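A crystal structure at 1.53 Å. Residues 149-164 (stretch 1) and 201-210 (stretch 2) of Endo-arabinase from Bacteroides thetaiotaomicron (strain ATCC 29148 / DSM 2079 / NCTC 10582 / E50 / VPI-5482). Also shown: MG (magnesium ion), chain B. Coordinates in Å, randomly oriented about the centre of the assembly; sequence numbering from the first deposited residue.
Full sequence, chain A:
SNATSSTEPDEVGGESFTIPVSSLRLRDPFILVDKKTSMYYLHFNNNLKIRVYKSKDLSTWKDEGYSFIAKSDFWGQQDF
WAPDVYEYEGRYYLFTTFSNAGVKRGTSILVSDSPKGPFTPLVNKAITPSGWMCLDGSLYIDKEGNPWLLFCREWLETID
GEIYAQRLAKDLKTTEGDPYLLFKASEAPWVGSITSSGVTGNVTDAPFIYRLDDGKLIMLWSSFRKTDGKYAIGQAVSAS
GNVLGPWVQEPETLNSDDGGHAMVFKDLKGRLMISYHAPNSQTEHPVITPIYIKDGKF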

ATOM      1  N   LEU A 149       7.781  -2.104   8.693  1.00 10.42           N
ATOM      2  CA  LEU A 149       6.517  -2.632   8.200  1.00  9.29           C
ATOM      3  C   LEU A 149       5.383  -1.779   8.764  1.00  9.14           C
ATOM      4  O   LEU A 149       5.341  -1.521   9.966  1.00  9.84           O
ATOM      5  N   LEU A 150       4.475  -1.335   7.897  1.00 10.30           N
ATOM      6  CA  LEU A 150       3.238  -0.683   8.335  1.00  9.61           C
ATOM      7  C   LEU A 150       2.114  -1.608   7.910  1.00 10.66           C
ATOM      8  O   LEU A 150       2.167  -2.177   6.830  1.00 11.79           O
ATOM      9  N   PHE A 151       1.103  -1.789   8.750  1.00  9.29           N
ATOM     10  CA  PHE A 151      -0.003  -2.647   8.346  1.00  8.46           C
ATOM     11  C   PHE A 151      -1.297  -2.284   9.044  1.00  9.33           C
ATOM     12  O   PHE A 151      -1.303  -1.550  10.039  1.00 11.12           O
ATOM     13  N   CYS A 152      -2.391  -2.810   8.510  1.00 10.63           N
ATOM     14  CA  CYS A 152      -3.702  -2.628   9.122  1.00  9.85           C
ATOM     15  C   CYS A 152      -4.125  -3.894   9.825  1.00 10.28           C
ATOM     16  O   CYS A 152      -3.870  -5.002   9.350  1.00 10.57           O
ATOM     17  N   ARG A 153      -4.798  -3.730  10.956  1.00 11.23           N
ATOM     18  CA  ARG A 153      -5.494  -4.841  11.562  1.00 14.56           C
ATOM     19  C   ARG A 153      -6.951  -4.595  11.236  1.00 15.53           C
ATOM     20  O   ARG A 153      -7.508  -3.547  11.592  1.00 18.34           O
ATOM     21  N   GLU A 154      -7.552  -5.558  10.551  1.00 12.99           N
ATOM     22  CA  GLU A 154      -8.854  -5.376   9.909  1.00 19.82           C
ATOM     23  C   GLU A 154     -10.005  -5.023  10.850  1.00 16.12           C
ATOM     24  O   GLU A 154     -10.196  -5.645  11.894  1.00 13.94           O
ATOM     25  N   TRP A 155     -10.786  -4.036  10.432  1.00 11.89           N
ATOM     26  CA  TRP A 155     -11.890  -3.510  11.228  1.00 13.16           C
ATOM     27  C   TRP A 155     -12.978  -4.528  11.545  1.00 12.65           C
ATOM     28  O   TRP A 155     -13.690  -4.383  12.536  1.00 14.51           O
ATOM     29  N   LEU A 156     -13.114  -5.558  10.713  1.00 13.87           N
ATOM     30  CA  LEU A 156     -14.092  -6.602  10.977  1.00 17.32           C
ATOM     31  C   LEU A 156     -13.765  -7.332  12.280  1.00 19.99           C
ATOM     32  O   LEU A 156     -14.648  -7.904  12.919  1.00 24.79           O
ATOM     33  N   GLU A 157     -12.489  -7.294  12.652  1.00 17.48           N
ATOM     34  CA  GLU A 157     -11.995  -7.896  13.887  1.00 21.69           C
ATOM     35  C   GLU A 157     -11.923  -6.861  15.020  1.00 22.12           C
ATOM     36  O   GLU A 157     -12.291  -7.145  16.165  1.00 24.72           O
ATOM     37  N   THR A 158     -11.471  -5.654  14.689  1.00 15.65           N
ATOM     38  CA  THR A 158     -11.161  -4.643  15.705  1.00 13.29           C
ATOM     39  C   THR A 158     -12.248  -3.595  15.930  1.00 18.19           C
ATOM     40  O   THR A 158     -12.168  -2.826  16.892  1.00 14.37           O
ATOM     41  N   ILE A 159     -13.245  -3.573  15.043  1.00 14.28           N
ATOM     42  CA  ILE A 159     -14.323  -2.573  15.027  1.00 12.34           C
ATOM     43  C   ILE A 159     -13.833  -1.189  14.604  1.00 14.33           C
ATOM     44  O   ILE A 159     -14.171  -0.711  13.519  1.00 14.92           O
ATOM     45  N   ASP A 160     -13.049  -0.545  15.464  1.00 13.37           N
ATOM     46  CA  ASP A 160     -12.311   0.654  15.095  1.00 13.83           C
ATOM     47  C   ASP A 160     -11.012   0.147  14.462  1.00 12.62           C
ATOM     48  O   ASP A 160     -10.146  -0.392  15.159  1.00 13.30           O
ATOM     49  N   GLY A 161     -10.904   0.275  13.140  1.00 11.82           N
ATOM     50  CA  GLY A 161      -9.761  -0.234  12.397  1.00 11.09           C
ATOM     51  C   GLY A 161      -8.475   0.335  12.956  1.00 11.88           C
ATOM     52  O   GLY A 161      -8.463   1.465  13.443  1.00 11.31           O
ATOM     53  N   GLU A 162      -7.402  -0.452  12.893  1.00 10.98           N
ATOM     54  CA  GLU A 162      -6.140  -0.085  13.516  1.00  9.78           C
ATOM     55  C   GLU A 162      -5.007  -0.073  12.493  1.00 10.79           C
ATOM     56  O   GLU A 162      -5.008  -0.849  11.544  1.00 11.11           O
ATOM     57  N   ILE A 163      -4.042   0.815  12.694  1.00  8.33           N
ATOM     58  CA  ILE A 163      -2.824   0.823  11.893  1.00  8.66           C
ATOM     59  C   ILE A 163      -1.618   0.671  12.824  1.00 11.14           C
ATOM     60  O   ILE A 163      -1.544   1.328  13.875  1.00 11.28           O
ATOM     61  N   TYR A 164      -0.701  -0.221  12.437  1.00  8.94           N
ATOM     62  CA  TYR A 164       0.481  -0.576  13.239  1.00 10.31           C
ATOM     63  C   TYR A 164       1.779  -0.316  12.497  1.00 10.43           C
ATOM     64  O   TYR A 164       1.813  -0.375  11.271  1.00  9.57           O
ATOM     65  N   GLY A 201     -18.333  -0.267  11.867  1.00 12.54           N
ATOM     66  CA  GLY A 201     -17.047   0.183  12.367  1.00 13.61           C
ATOM     67  C   GLY A 201     -16.323   1.029  11.347  1.00 12.29           C
ATOM     68  O   GLY A 201     -16.907   1.422  10.335  1.00 13.14           O
ATOM     69  N   ASN A 202     -15.045   1.283  11.608  1.00 12.58           N
ATOM     70  CA  ASN A 202     -14.255   2.209  10.802  1.00 10.24           C
ATOM     71  C   ASN A 202     -13.085   1.513  10.129  1.00  9.98           C
ATOM     72  O   ASN A 202     -12.262   0.875  10.792  1.00 12.52           O
ATOM     73  N   VAL A 203     -13.013   1.644   8.808  1.00 10.78           N
ATOM     74  CA  VAL A 203     -11.993   0.984   8.004  1.00 10.88           C
ATOM     75  C   VAL A 203     -10.625   1.651   8.153  1.00 11.78           C
ATOM     76  O   VAL A 203     -10.534   2.883   8.211  1.00 10.10           O
ATOM     77  N   THR A 204      -9.569   0.837   8.229  1.00 10.98           N
ATOM     78  CA  THR A 204      -8.209   1.300   7.949  1.00  9.48           C
ATOM     79  C   THR A 204      -7.665   0.542   6.744  1.00 11.85           C
ATOM     80  O   THR A 204      -7.635  -0.697   6.742  1.00 13.07           O
ATOM     81  N   ASP A 205      -7.245   1.298   5.730  1.00 10.87           N
ATOM     82  CA  ASP A 205      -6.617   0.757   4.526  1.00 10.59           C
ATOM     83  C   ASP A 205      -5.317   1.501   4.238  1.00  9.86           C
ATOM     84  O   ASP A 205      -5.176   2.685   4.550  1.00 10.55           O
ATOM     85  N   ALA A 206      -4.368   0.797   3.628  1.00  8.50           N
ATOM     86  CA  ALA A 206      -3.316   1.428   2.820  1.00  8.92           C
ATOM     87  C   ALA A 206      -2.309   2.387   3.471  1.00  9.04           C
ATOM     88  O   ALA A 206      -1.938   3.375   2.853  1.00 12.51           O
ATOM     89  N   PRO A 207      -1.830   2.094   4.690  1.00  8.48           N
ATOM     90  CA  PRO A 207      -0.847   3.028   5.252  1.00  8.76           C
ATOM     91  C   PRO A 207       0.422   3.161   4.400  1.00 10.73           C
ATOM     92  O   PRO A 207       0.975   2.169   3.924  1.00 10.89           O
ATOM     93  N   PHE A 208       0.879   4.397   4.231  1.00  9.71           N
ATOM     94  CA  PHE A 208       2.086   4.677   3.478  1.00  9.46           C
ATOM     95  C   PHE A 208       2.719   5.943   4.029  1.00  9.66           C
ATOM     96  O   PHE A 208       2.054   6.971   4.125  1.00 11.59           O
ATOM     97  N   ILE A 209       4.003   5.881   4.374  1.00  8.24           N
ATOM     98  CA  ILE A 209       4.689   7.046   4.922  1.00 10.01           C
ATOM     99  C   ILE A 209       5.609   7.688   3.888  1.00 11.65           C
ATOM    100  O   ILE A 209       6.332   6.994   3.166  1.00 10.63           O
ATOM    101  N   TYR A 210       5.566   9.017   3.829  1.00 10.63           N
ATOM    102  CA  TYR A 210       6.527   9.800   3.057  1.00  9.57           C
ATOM    103  C   TYR A 210       7.270  10.736   4.006  1.00 10.48           C
ATOM    104  O   TYR A 210       6.649  11.468   4.779  1.00 11.79           O
TER

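Two glycines sit where the backbones run closest, and at both the geometry leaves no room for a side chain. An ideal CB on G201 would lie 2.2 Å from I159 O, and one on G161 would lie 2.5 Å from N202 O and 2.8 Å from T204 N. Between these two glycine positions the backbones bridge at D160 and N202, whose CA atoms are 5.0 Å apart. N202 N donates to I159 O (2.9 Å, 155°), and G161 N donates to N202 O (2.8 Å, 137°). I159 O also receives a CA-H...O contact from G201 CA at 3.2 Å. The CB of D160 points away from stretch 2, yet its t rotamer brings the carboxylate back, so that N202 ND2 (chi1 m) donates to D160 OD1 at 3.1 Å and 165°.

Next to this bridge, W155 points toward stretch 2 with chi1 at 71° (p). V203, in the t rotamer, places CG2 over one face of the indole, 3.7 Å from the centroid of the five-membered ring and 18° off its normal, which identifies a CH-pi contact. W155 CB lies 3.2 Å from N202 O.

T204 has the largest area covered by the other stretch, 106 Å². In the p rotamer T204 OG1 donates to E162 O at 3.1 Å, while T204 CG2 lies 3.4 Å from G161 C and T204 CB 3.7 Å from I163 CG1. Water 1 links the stretches at this point, accepting from W155 N (2.9 Å) and T204 N (3.0 Å).

Farther along, the side chains alternate: L150, C152 and I163 point toward stretch 2, whereas F151, R153 and E162 point away. P207 is the shared apolar partner. P207 CD lies 3.4 Å from C152 SG, P207 CG 4.1 Å from L150 CB and P207 CB 4.0 Å from I163 CG2. C152 (chi1 m) also brings SG to 3.2 Å from T204 O. L150 (m, t) extends CD1 to 3.6 Å from CG1 of I209, itself m, t. Strands 149-153 and 205-210 run nearly antiparallel, at 158°, and their axes approach to 6.6 Å, with side chains between them.

The magnesium ion is bound within stretch 1, away from this packing. T158 O and five waters, each 2.1 Å from MG, form its six-ligand shell. Water 2 donates to D160 O (2.7 Å) and E162 OE2 (2.6 Å), tying the ion to the loop that carries the bridge.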

ATOM      1  CB  LEU A 149       6.350  -4.076   8.681  1.00  9.15           C
ATOM      2  CG  LEU A 149       5.008  -4.729   8.365  1.00  9.22           C
ATOM      3  CD1 LEU A 149       4.928  -5.021   6.866  1.00 11.64           C
ATOM      4  CD2 LEU A 149       4.840  -5.999   9.181  1.00 11.40           C
ATOM      5  CB  LEU A 150       3.048   0.666   7.641  1.00 11.36           C
ATOM      6  CG  LEU A 150       4.224   1.631   7.644  1.00 12.66           C
ATOM      7  CD1 LEU A 150       3.877   2.872   6.812  1.00 16.36           C
ATOM      8  CD2 LEU A 150       4.603   1.998   9.059  1.00 15.25           C
ATOM      9  CB  PHE A 151       0.327  -4.141   8.528  1.00 10.09           C
ATOM     10  CG  PHE A 151       0.506  -4.574   9.961  1.00 10.66           C
ATOM     11  CD1 PHE A 151      -0.575  -5.022  10.711  1.00  9.69           C
ATOM     12  CD2 PHE A 151       1.768  -4.558  10.549  1.00 11.98           C
ATOM     13  CE1 PHE A 151      -0.397  -5.439  12.024  1.00 12.29           C
ATOM     14  CE2 PHE A 151       1.954  -4.974  11.862  1.00 11.75           C
ATOM     15  CZ  PHE A 151       0.872  -5.415  12.601  1.00 11.78           C
ATOM     16  CB  CYS A 152      -4.743  -2.359   8.043  1.00 10.30           C
ATOM     17  SG  CYS A 152      -4.419  -0.891   7.085  1.00 13.14           S
ATOM     18  CB  ARG A 153      -5.272  -4.882  13.067  1.00 14.78           C
ATOM     19  CG  ARG A 153      -5.655  -6.211  13.639  1.00 20.97           C
ATOM     20  CD  ARG A 153      -5.432  -6.309  15.123  1.00 17.62           C
ATOM     21  NE  ARG A 153      -6.088  -7.514  15.606  1.00 25.97           N
ATOM     22  CZ  ARG A 153      -6.189  -7.846  16.883  1.00 37.74           C
ATOM     23  NH1 ARG A 153      -5.671  -7.054  17.810  1.00 44.93           N
ATOM     24  NH2 ARG A 153      -6.808  -8.965  17.231  1.00 41.45           N
ATOM     25  CB  GLU A 154      -9.212  -6.601   9.062  1.00 23.85           C
ATOM     26  CG  GLU A 154     -10.192  -6.278   7.942  1.00 33.34           C
ATOM     27  CD  GLU A 154     -10.218  -7.321   6.837  1.00 33.10           C
ATOM     28  OE1 GLU A 154      -9.466  -8.318   6.914  1.00 27.79           O
ATOM     29  OE2 GLU A 154     -10.994  -7.126   5.879  1.00 38.93           O
ATOM     30  CB  TRP A 155     -12.494  -2.294  10.533  1.00 11.79           C
ATOM     31  CG  TRP A 155     -13.258  -2.646   9.294  1.00 13.04           C
ATOM     32  CD1 TRP A 155     -12.743  -2.955   8.064  1.00 12.77           C
ATOM     33  CD2 TRP A 155     -14.679  -2.723   9.170  1.00 13.25           C
ATOM     34  NE1 TRP A 155     -13.768  -3.226   7.184  1.00 14.56           N
ATOM     35  CE2 TRP A 155     -14.961  -3.084   7.838  1.00 14.08           C
ATOM     36  CE3 TRP A 155     -15.738  -2.516  10.054  1.00 14.02           C
ATOM     37  CZ2 TRP A 155     -16.268  -3.249   7.374  1.00 19.56           C
ATOM     38  CZ3 TRP A 155     -17.035  -2.678   9.588  1.00 18.51           C
ATOM     39  CH2 TRP A 155     -17.287  -3.040   8.261  1.00 19.95           C
ATOM     40  CB  LEU A 156     -14.141  -7.595   9.816  1.00 25.48           C
ATOM     41  CG  LEU A 156     -14.856  -7.038   8.585  1.00 27.89           C
ATOM     42  CD1 LEU A 156     -14.926  -8.079   7.483  1.00 29.32           C
ATOM     43  CD2 LEU A 156     -16.244  -6.565   8.965  1.00 26.00           C
ATOM     44  CB  GLU A 157     -10.607  -8.489  13.616  1.00 26.02           C
ATOM     45  CG  GLU A 157      -9.894  -9.090  14.816  1.00 32.15           C
ATOM     46  CD  GLU A 157      -8.779 -10.048  14.404  1.00 30.74           C
ATOM     47  OE1 GLU A 157      -7.607  -9.637  14.409  1.00 25.57           O
ATOM     48  OE2 GLU A 157      -9.079 -11.212  14.084  1.00 33.76           O
ATOM     49  CB  THR A 158      -9.857  -3.896  15.366  1.00 12.41           C
ATOM     50  OG1 THR A 158      -9.999  -3.225  14.107  1.00 14.11           O
ATOM     51  CG2 THR A 158      -8.710  -4.875  15.282  1.00 14.92           C
ATOM     52  CB  ILE A 159     -15.130  -2.507  16.349  1.00 13.20           C
ATOM     53  CG1 ILE A 159     -15.464  -3.913  16.847  1.00 16.32           C
ATOM     54  CG2 ILE A 159     -16.400  -1.701  16.142  1.00 16.26           C
ATOM     55  CD1 ILE A 159     -16.220  -4.765  15.838  1.00 15.81           C
ATOM     56  CB  ASP A 160     -12.017   1.499  16.345  1.00 13.29           C
ATOM     57  CG  ASP A 160     -11.901   2.985  16.046  1.00 14.38           C
ATOM     58  OD1 ASP A 160     -11.940   3.372  14.855  1.00 14.37           O
ATOM     59  OD2 ASP A 160     -11.767   3.772  17.018  1.00 16.06           O
ATOM     60  CB  GLU A 162      -5.821  -1.077  14.637  1.00  9.37           C
ATOM     61  CG  GLU A 162      -6.823  -1.004  15.807  1.00  9.62           C
ATOM     62  CD  GLU A 162      -6.660  -2.110  16.840  1.00 15.25           C
ATOM     63  OE1 GLU A 162      -5.805  -3.007  16.661  1.00 15.06           O
ATOM     64  OE2 GLU A 162      -7.408  -2.080  17.848  1.00 17.66           O
ATOM     65  CB  ILE A 163      -2.721   2.105  11.029  1.00  9.61           C
ATOM     66  CG1 ILE A 163      -3.738   2.017   9.892  1.00 12.19           C
ATOM     67  CG2 ILE A 163      -1.310   2.270  10.467  1.00 12.38           C
ATOM     68  CD1 ILE A 163      -3.847   3.268   9.026  1.00 10.15           C
ATOM     69  CB  TYR A 164       0.476  -2.061  13.608  1.00 10.83           C
ATOM     70  CG  TYR A 164      -0.548  -2.415  14.645  1.00 10.16           C
ATOM     71  CD1 TYR A 164      -1.859  -2.680  14.285  1.00 11.00           C
ATOM     72  CD2 TYR A 164      -0.202  -2.494  15.989  1.00  9.27           C
ATOM     73  CE1 TYR A 164      -2.807  -2.985  15.244  1.00 11.38           C
ATOM     74  CE2 TYR A 164      -1.146  -2.797  16.955  1.00 10.01           C
ATOM     75  CZ  TYR A 164      -2.444  -3.052  16.573  1.00 13.38           C
ATOM     76  OH  TYR A 164      -3.387  -3.362  17.533  1.00 15.43           O
ATOM     77  CB  ASN A 202     -13.725   3.348  11.676  1.00 10.72           C
ATOM     78  CG  ASN A 202     -14.827   4.048  12.433  1.00 11.56           C
ATOM     79  OD1 ASN A 202     -15.806   4.499  11.839  1.00 14.00           O
ATOM     80  ND2 ASN A 202     -14.688   4.125  13.758  1.00 13.65           N
ATOM     81  CB  VAL A 203     -12.408   1.039   6.524  1.00 11.30           C
ATOM     82  CG1 VAL A 203     -11.264   0.590   5.590  1.00 12.47           C
ATOM     83  CG2 VAL A 203     -13.668   0.218   6.296  1.00 11.82           C
ATOM     84  CB  THR A 204      -7.232   1.110   9.118  1.00 13.54           C
ATOM     85  OG1 THR A 204      -7.324  -0.230   9.612  1.00 12.92           O
ATOM     86  CG2 THR A 204      -7.523   2.088  10.248  1.00 10.52           C
ATOM     87  CB  ASP A 205      -7.521   0.959   3.290  1.00  9.90           C
ATOM     88  CG  ASP A 205      -8.617  -0.096   3.135  1.00 14.24           C
ATOM     89  OD1 ASP A 205      -8.616  -1.134   3.830  1.00 14.74           O
ATOM     90  OD2 ASP A 205      -9.484   0.106   2.251  1.00 13.74           O
ATOM     91  CB  ALA A 206      -3.977   2.134   1.628  1.00 11.51           C
ATOM     92  CB  PRO A 207      -0.499   2.393   6.603  1.00  9.91           C
ATOM     93  CG  PRO A 207      -0.803   0.927   6.414  1.00 10.36           C
ATOM     94  CD  PRO A 207      -2.002   0.894   5.525  1.00 11.91           C
ATOM     95  CB  PHE A 208       1.759   4.860   1.995  1.00 12.32           C
ATOM     96  CG  PHE A 208       2.987   4.949   1.126  1.00 14.15           C
ATOM     97  CD1 PHE A 208       3.617   3.797   0.669  1.00 14.60           C
ATOM     98  CD2 PHE A 208       3.527   6.177   0.800  1.00 15.64           C
ATOM     99  CE1 PHE A 208       4.761   3.873  -0.116  1.00 15.45           C
ATOM    100  CE2 PHE A 208       4.675   6.269   0.025  1.00 14.37           C
ATOM    101  CZ  PHE A 208       5.287   5.120  -0.442  1.00 16.57           C
ATOM    102  CB  ILE A 209       5.506   6.683   6.194  1.00 10.82           C
ATOM    103  CG1 ILE A 209       4.567   6.324   7.351  1.00 10.74           C
ATOM    104  CG2 ILE A 209       6.418   7.833   6.601  1.00 12.65           C
ATOM    105  CD1 ILE A 209       5.284   5.754   8.599  1.00 10.40           C
ATOM    106  CB  TYR A 210       5.798  10.614   1.991  1.00 11.37           C
ATOM    107  CG  TYR A 210       6.721  11.420   1.108  1.00 12.75           C
ATOM    108  CD1 TYR A 210       7.423  10.813   0.076  1.00 14.69           C
ATOM    109  CD2 TYR A 210       6.876  12.783   1.294  1.00 17.75           C
ATOM    110  CE1 TYR A 210       8.273  11.541  -0.744  1.00 17.17           C
ATOM    111  CE2 TYR A 210       7.724  13.521   0.483  1.00 20.75           C
ATOM    112  CZ  TYR A 210       8.416  12.894  -0.532  1.00 18.06           C
ATOM    113  OH  TYR A 210       9.259  13.635  -1.339  1.00 19.28           O
TER
HETATM  114 MG    MG B 401     -11.306  -2.321  18.775  1.00 14.78          MG
HETATM  115  O   HOH W   1      -9.424  -2.110   8.710  1.00 17.22           O
HETATM  116  O   HOH W   2      -9.842  -1.150  17.777  1.00 14.80           O
HETATM  117  O   HOH W   3     -12.520  -0.646  18.872  1.00 15.12           O
HETATM  118  O   HOH W   4      -9.965  -3.930  18.803  1.00 20.44           O
HETATM  119  O   HOH W   5     -12.817  -3.533  19.591  1.00 17.74           O
HETATM  120  O   HOH W   6     -10.511  -1.799  20.599  1.00 16.54           O